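Local coordinates for Bd3459 (Bdellovibrio bacteriovorus, PDB 5CEC), which is a predatory endopeptidase bound here to its immunity protein Bd3460, and belongs to a family generally assigned serine-type D-Ala-D-Ala carboxypeptidase activity, at residues 76-90 with 259-272. The protein carries 1 engineered substitution. Residues are numbered along the deposited sequence; the frame is centred on the assembly and turned at random.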
loop_
_atom_site.group_PDB
_atom_site.type_symbol
_atom_site.label_atom_id
_atom_site.label_comp_id
_atom_site.label_asym_id
_atom_site.label_seq_id
_atom_site.Cartn_x
_atom_site.Cartn_y
_atom_site.Cartn_z
ATOM N N THR A 76 9.681 -7.390 7.317
ATOM C CA THR A 76 10.219 -8.105 6.124
ATOM C C THR A 76 11.272 -7.238 5.386
ATOM O O THR A 76 12.268 -7.770 4.913
ATOM C CB THR A 76 9.055 -8.504 5.225
ATOM O OG1 THR A 76 8.134 -9.278 6.013
ATOM C CG2 THR A 76 9.516 -9.289 4.019
ATOM N N THR A 77 11.010 -5.931 5.316
ATOM C CA THR A 77 11.933 -4.958 4.702
ATOM C C THR A 77 13.267 -5.003 5.436
ATOM O O THR A 77 14.311 -5.095 4.794
ATOM C CB THR A 77 11.313 -3.563 4.733
ATOM O OG1 THR A 77 10.143 -3.565 3.913
ATOM C CG2 THR A 77 12.210 -2.532 4.213
ATOM N N LEU A 78 13.245 -4.941 6.764
ATOM C CA LEU A 78 14.496 -5.004 7.546
ATOM C C LEU A 78 15.232 -6.314 7.246
ATOM O O LEU A 78 16.448 -6.313 7.005
ATOM C CB LEU A 78 14.175 -4.931 9.033
ATOM C CG LEU A 78 15.351 -5.214 9.961
ATOM C CD1 LEU A 78 16.510 -4.241 9.754
ATOM C CD2 LEU A 78 14.921 -5.209 11.408
ATOM N N TRP A 79 14.510 -7.436 7.291
ATOM C CA TRP A 79 15.139 -8.742 7.077
ATOM C C TRP A 79 15.831 -8.760 5.707
ATOM O O TRP A 79 16.997 -9.161 5.602
ATOM C CB TRP A 79 14.111 -9.875 7.187
ATOM C CG TRP A 79 14.666 -11.233 7.220
ATOM C CD1 TRP A 79 15.955 -11.613 7.554
ATOM C CD2 TRP A 79 13.946 -12.440 7.018
ATOM N NE1 TRP A 79 16.064 -12.971 7.543
ATOM C CE2 TRP A 79 14.849 -13.505 7.211
ATOM C CE3 TRP A 79 12.628 -12.736 6.660
ATOM C CZ2 TRP A 79 14.466 -14.808 7.109
ATOM C CZ3 TRP A 79 12.273 -14.049 6.537
ATOM C CH2 TRP A 79 13.189 -15.060 6.730
ATOM N N ALA A 80 15.123 -8.317 4.660
ATOM C CA ALA A 80 15.681 -8.320 3.316
ATOM C C ALA A 80 16.898 -7.361 3.210
ATOM O O ALA A 80 17.886 -7.675 2.540
ATOM C CB ALA A 80 14.603 -7.992 2.298
ATOM N N VAL A 81 16.774 -6.154 3.772
ATOM C CA VAL A 81 17.888 -5.191 3.736
ATOM C C VAL A 81 19.125 -5.780 4.398
ATOM O O VAL A 81 20.228 -5.660 3.889
ATOM C CB VAL A 81 17.485 -3.839 4.361
ATOM C CG1 VAL A 81 18.688 -2.935 4.664
ATOM C CG2 VAL A 81 16.479 -3.138 3.472
ATOM N N ASP A 82 18.931 -6.431 5.533
ATOM C CA ASP A 82 20.063 -7.057 6.265
ATOM C C ASP A 82 20.637 -8.264 5.511
ATOM O O ASP A 82 21.854 -8.440 5.457
ATOM C CB ASP A 82 19.629 -7.465 7.681
ATOM C CG ASP A 82 19.774 -6.352 8.690
ATOM O OD1 ASP A 82 20.277 -5.237 8.342
ATOM O OD2 ASP A 82 19.404 -6.617 9.850
ATOM N N ARG A 83 19.789 -9.114 4.950
ATOM C CA ARG A 83 20.269 -10.334 4.312
ATOM C C ARG A 83 20.854 -10.075 2.920
ATOM O O ARG A 83 21.803 -10.754 2.515
ATOM C CB ARG A 83 19.141 -11.341 4.167
ATOM C CG ARG A 83 18.903 -12.176 5.383
ATOM C CD ARG A 83 19.934 -13.318 5.454
ATOM N NE ARG A 83 19.761 -14.266 4.341
ATOM C CZ ARG A 83 18.824 -15.212 4.257
ATOM N NH1 ARG A 83 17.990 -15.453 5.266
ATOM N NH2 ARG A 83 18.731 -15.952 3.155
ATOM N N LEU A 84 20.271 -9.141 2.181
ATOM C CA LEU A 84 20.650 -8.903 0.780
ATOM C C LEU A 84 21.385 -7.614 0.504
ATOM O O LEU A 84 22.227 -7.560 -0.405
ATOM C CB LEU A 84 19.413 -8.966 -0.099
ATOM C CG LEU A 84 18.595 -10.260 -0.027
ATOM C CD1 LEU A 84 17.317 -10.076 -0.819
ATOM C CD2 LEU A 84 19.388 -11.455 -0.518
ATOM N N GLY A 85 21.046 -6.576 1.253
ATOM C CA GLY A 85 21.546 -5.228 1.024
ATOM C C GLY A 85 20.583 -4.441 0.135
ATOM O O GLY A 85 19.991 -4.983 -0.792
ATOM N N PRO A 86 20.451 -3.131 0.395
ATOM C CA PRO A 86 19.500 -2.325 -0.385
ATOM C C PRO A 86 19.826 -2.162 -1.860
ATOM O O PRO A 86 18.934 -1.810 -2.626
ATOM C CB PRO A 86 19.533 -0.961 0.315
ATOM C CG PRO A 86 20.893 -0.907 0.942
ATOM C CD PRO A 86 21.206 -2.315 1.355
ATOM N N ASP A 87 21.076 -2.409 -2.239
ATOM C CA ASP A 87 21.492 -2.308 -3.628
ATOM C C ASP A 87 21.522 -3.652 -4.334
ATOM O O ASP A 87 21.934 -3.746 -5.501
ATOM C CB ASP A 87 22.843 -1.616 -3.690
ATOM C CG ASP A 87 22.791 -0.202 -3.128
ATOM O OD1 ASP A 87 21.981 0.586 -3.647
ATOM O OD2 ASP A 87 23.561 0.126 -2.189
ATOM N N TYR A 88 21.066 -4.706 -3.657
ATOM C CA TYR A 88 21.057 -6.054 -4.254
ATOM C C TYR A 88 20.141 -6.057 -5.489
ATOM O O TYR A 88 19.059 -5.456 -5.454
ATOM C CB TYR A 88 20.517 -7.068 -3.241
ATOM C CG TYR A 88 20.444 -8.475 -3.762
ATOM C CD1 TYR A 88 21.572 -9.279 -3.806
ATOM C CD2 TYR A 88 19.239 -9.021 -4.226
ATOM C CE1 TYR A 88 21.520 -10.568 -4.283
ATOM C CE2 TYR A 88 19.171 -10.316 -4.688
ATOM C CZ TYR A 88 20.320 -11.087 -4.734
ATOM O OH TYR A 88 20.268 -12.384 -5.198
ATOM N N ARG A 89 20.551 -6.766 -6.540
ATOM C CA ARG A 89 19.688 -7.019 -7.683
ATOM C C ARG A 89 19.503 -8.518 -7.907
ATOM O O ARG A 89 20.430 -9.299 -7.731
ATOM C CB ARG A 89 20.276 -6.364 -8.927
ATOM C CG ARG A 89 20.290 -4.853 -8.867
ATOM C CD ARG A 89 21.137 -4.250 -9.956
ATOM N NE ARG A 89 21.173 -2.801 -9.914
ATOM C CZ ARG A 89 20.409 -1.987 -10.639
ATOM N NH1 ARG A 89 19.425 -2.446 -11.401
ATOM N NH2 ARG A 89 20.582 -0.676 -10.531
ATOM N N PHE A 90 18.275 -8.899 -8.263
ATOM C CA PHE A 90 17.949 -10.258 -8.605
ATOM C C PHE A 90 18.394 -10.449 -10.043
ATOM O O PHE A 90 17.900 -9.773 -10.947
ATOM C CB PHE A 90 16.442 -10.466 -8.459
ATOM C CG PHE A 90 15.994 -10.396 -7.018
ATOM C CD1 PHE A 90 15.668 -9.189 -6.413
ATOM C CD2 PHE A 90 15.938 -11.550 -6.250
ATOM C CE1 PHE A 90 15.309 -9.132 -5.070
ATOM C CE2 PHE A 90 15.590 -11.498 -4.898
ATOM C CZ PHE A 90 15.257 -10.288 -4.316
ATOM N N LEU A 259 9.436 -12.393 -0.666
ATOM C CA LEU A 259 10.696 -12.074 -0.005
ATOM C C LEU A 259 10.867 -12.970 1.229
ATOM O O LEU A 259 11.938 -13.506 1.456
ATOM C CB LEU A 259 10.772 -10.612 0.395
ATOM C CG LEU A 259 11.079 -9.622 -0.724
ATOM C CD1 LEU A 259 10.855 -8.217 -0.263
ATOM C CD2 LEU A 259 12.499 -9.800 -1.273
ATOM N N TYR A 260 9.811 -13.098 2.039
ATOM C CA TYR A 260 9.871 -13.881 3.282
ATOM C C TYR A 260 10.171 -15.330 2.989
ATOM O O TYR A 260 11.020 -15.944 3.658
ATOM C CB TYR A 260 8.556 -13.691 3.992
ATOM C CG TYR A 260 8.341 -14.331 5.318
ATOM C CD1 TYR A 260 7.767 -15.594 5.417
ATOM C CD2 TYR A 260 8.633 -13.654 6.488
ATOM C CE1 TYR A 260 7.486 -16.162 6.643
ATOM C CE2 TYR A 260 8.379 -14.230 7.734
ATOM C CZ TYR A 260 7.809 -15.473 7.804
ATOM O OH TYR A 260 7.538 -15.980 9.040
ATOM N N TRP A 261 9.536 -15.905 1.972
ATOM C CA TRP A 261 9.833 -17.279 1.600
ATOM C C TRP A 261 11.230 -17.428 1.016
ATOM O O TRP A 261 11.957 -18.371 1.347
ATOM C CB TRP A 261 8.801 -17.811 0.614
ATOM C CG TRP A 261 7.419 -17.876 1.160
ATOM C CD1 TRP A 261 7.030 -18.126 2.448
ATOM C CD2 TRP A 261 6.211 -17.680 0.416
ATOM N NE1 TRP A 261 5.655 -18.127 2.540
ATOM C CE2 TRP A 261 5.135 -17.817 1.313
ATOM C CE3 TRP A 261 5.929 -17.385 -0.924
ATOM C CZ2 TRP A 261 3.812 -17.691 0.902
ATOM C CZ3 TRP A 261 4.595 -17.227 -1.309
ATOM C CH2 TRP A 261 3.568 -17.396 -0.401
ATOM N N ASN A 262 11.632 -16.479 0.179
ATOM C CA ASN A 262 12.985 -16.497 -0.383
ATOM C C ASN A 262 14.068 -16.559 0.690
ATOM O O ASN A 262 15.075 -17.196 0.472
ATOM C CB ASN A 262 13.273 -15.237 -1.217
ATOM C CG ASN A 262 12.603 -15.223 -2.578
ATOM O OD1 ASN A 262 11.942 -16.184 -3.000
ATOM N ND2 ASN A 262 12.806 -14.124 -3.278
ATOM N N LEU A 263 13.877 -15.826 1.773
ATOM C CA LEU A 263 14.858 -15.735 2.834
ATOM C C LEU A 263 14.794 -16.918 3.821
ATOM O O LEU A 263 15.610 -16.991 4.744
ATOM C CB LEU A 263 14.725 -14.395 3.548
ATOM C CG LEU A 263 14.948 -13.161 2.667
ATOM C CD1 LEU A 263 14.581 -11.865 3.375
ATOM C CD2 LEU A 263 16.405 -13.078 2.245
ATOM N N GLY A 264 13.873 -17.861 3.583
ATOM C CA GLY A 264 13.801 -19.121 4.349
ATOM C C GLY A 264 12.527 -19.345 5.143
ATOM O O GLY A 264 12.401 -20.338 5.873
ATOM N N GLY A 265 11.569 -18.428 5.025
ATOM C CA GLY A 265 10.291 -18.590 5.689
ATOM C C GLY A 265 10.386 -18.457 7.204
ATOM O O GLY A 265 11.342 -17.876 7.765
ATOM N N THR A 266 9.388 -19.010 7.880
ATOM C CA THR A 266 9.217 -18.770 9.312
ATOM C C THR A 266 10.360 -19.301 10.156
ATOM O O THR A 266 10.797 -18.617 11.081
ATOM C CB THR A 266 7.873 -19.334 9.778
ATOM O OG1 THR A 266 6.828 -18.659 9.050
ATOM C CG2 THR A 266 7.660 -19.140 11.300
ATOM N N GLU A 267 10.862 -20.501 9.863
ATOM C CA GLU A 267 11.982 -21.001 10.662
ATOM C C GLU A 267 13.172 -20.068 10.563
ATOM O O GLU A 267 13.828 -19.796 11.565
ATOM C CB GLU A 267 12.362 -22.415 10.237
ATOM C CG GLU A 267 11.309 -23.438 10.626
ATOM C CD GLU A 267 11.742 -24.880 10.382
ATOM O OE1 GLU A 267 12.905 -25.135 9.989
ATOM O OE2 GLU A 267 10.905 -25.779 10.608
ATOM N N ALA A 268 13.457 -19.567 9.368
ATOM C CA ALA A 268 14.594 -18.670 9.174
ATOM C C ALA A 268 14.352 -17.295 9.798
ATOM O O ALA A 268 15.256 -16.695 10.387
ATOM C CB ALA A 268 14.918 -18.534 7.697
ATOM N N PHE A 269 13.132 -16.798 9.682
ATOM C CA PHE A 269 12.788 -15.536 10.300
ATOM C C PHE A 269 12.955 -15.584 11.826
ATOM O O PHE A 269 13.519 -14.658 12.456
ATOM C CB PHE A 269 11.343 -15.124 9.995
ATOM C CG PHE A 269 10.953 -13.876 10.691
ATOM C CD1 PHE A 269 11.459 -12.651 10.260
ATOM C CD2 PHE A 269 10.201 -13.927 11.859
ATOM C CE1 PHE A 269 11.157 -11.480 10.943
ATOM C CE2 PHE A 269 9.893 -12.771 12.539
ATOM C CZ PHE A 269 10.381 -11.547 12.099
ATOM N N ASN A 270 12.437 -16.643 12.434
ATOM C CA ASN A 270 12.582 -16.782 13.888
ATOM C C ASN A 270 14.042 -16.748 14.309
ATOM O O ASN A 270 14.392 -16.094 15.309
ATOM C CB ASN A 270 11.904 -18.053 14.396
ATOM C CG ASN A 270 10.400 -17.970 14.329
ATOM O OD1 ASN A 270 9.832 -16.899 14.162
ATOM N ND2 ASN A 270 9.746 -19.114 14.447
ATOM N N ALA A 271 14.905 -17.433 13.569
ATOM C CA ALA A 271 16.349 -17.419 13.898
ATOM C C ALA A 271 16.960 -16.022 13.702
ATOM O O ALA A 271 17.749 -15.557 14.521
ATOM C CB ALA A 271 17.088 -18.457 13.057
ATOM N N TYR A 272 16.581 -15.375 12.600
ATOM C CA TYR A 272 17.077 -14.035 12.316
ATOM C C TYR A 272 16.732 -13.052 13.430
ATOM O O TYR A 272 17.593 -12.329 13.926
ATOM C CB TYR A 272 16.521 -13.492 10.982
ATOM C CG TYR A 272 16.713 -12.000 10.817
ATOM C CD1 TYR A 272 17.947 -11.459 10.487
ATOM C CD2 TYR A 272 15.660 -11.098 11.016
ATOM C CE1 TYR A 272 18.132 -10.081 10.391
ATOM C CE2 TYR A 272 15.854 -9.730 10.921
ATOM C CZ TYR A 272 17.081 -9.217 10.605
ATOM O OH TYR A 272 17.237 -7.863 10.495
HETATM O O HOH W 1 17.283 -18.235 1.986
#
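Trp79 of helix 72-84 drives its indole as a knob into a hole made by Tyr260, Ala268, Phe269 and Tyr272, an aromatic cluster where helix 253-262 turns into helix 265-277 through a Schellman motif at Gly264. This is how one flat side chain can join three helices, here in what is probably the helical part of a penicillin-binding-protein fold (S13 family, beta-lactamase clan). The indole slips between two layers because chi1 of -170° swings CG away from the backbone N. Over one face lies Leu263, its CB 3.6 Å from the centroid of the six-membered ring. The opposite face takes the edge of Phe269 (planes at 71°) and, over the pyrrole, an offset stack with Tyr272, centroids 4.2 Å apart. Trp79 in turn brings its own edge, CZ3 foremost, to Tyr260 in an offset edge-to-face pair; Tyr260 OH is hydrogen-bonded to Thr266 OG1.

The margin is looser and polar. Tyr272 OH donates to Asp82 OD2 (2.6 Å), an oxygen also salt-bridged to Lys276, which would probably favour the ionised carboxylate. Arg83, exposed and bent at chi2 and chi3, lays its guanidinium over Leu263 CD2; a water links its NH2 to Asn262 O, while NH1 meets a lone pair of Leu263 O at 2.9 Å.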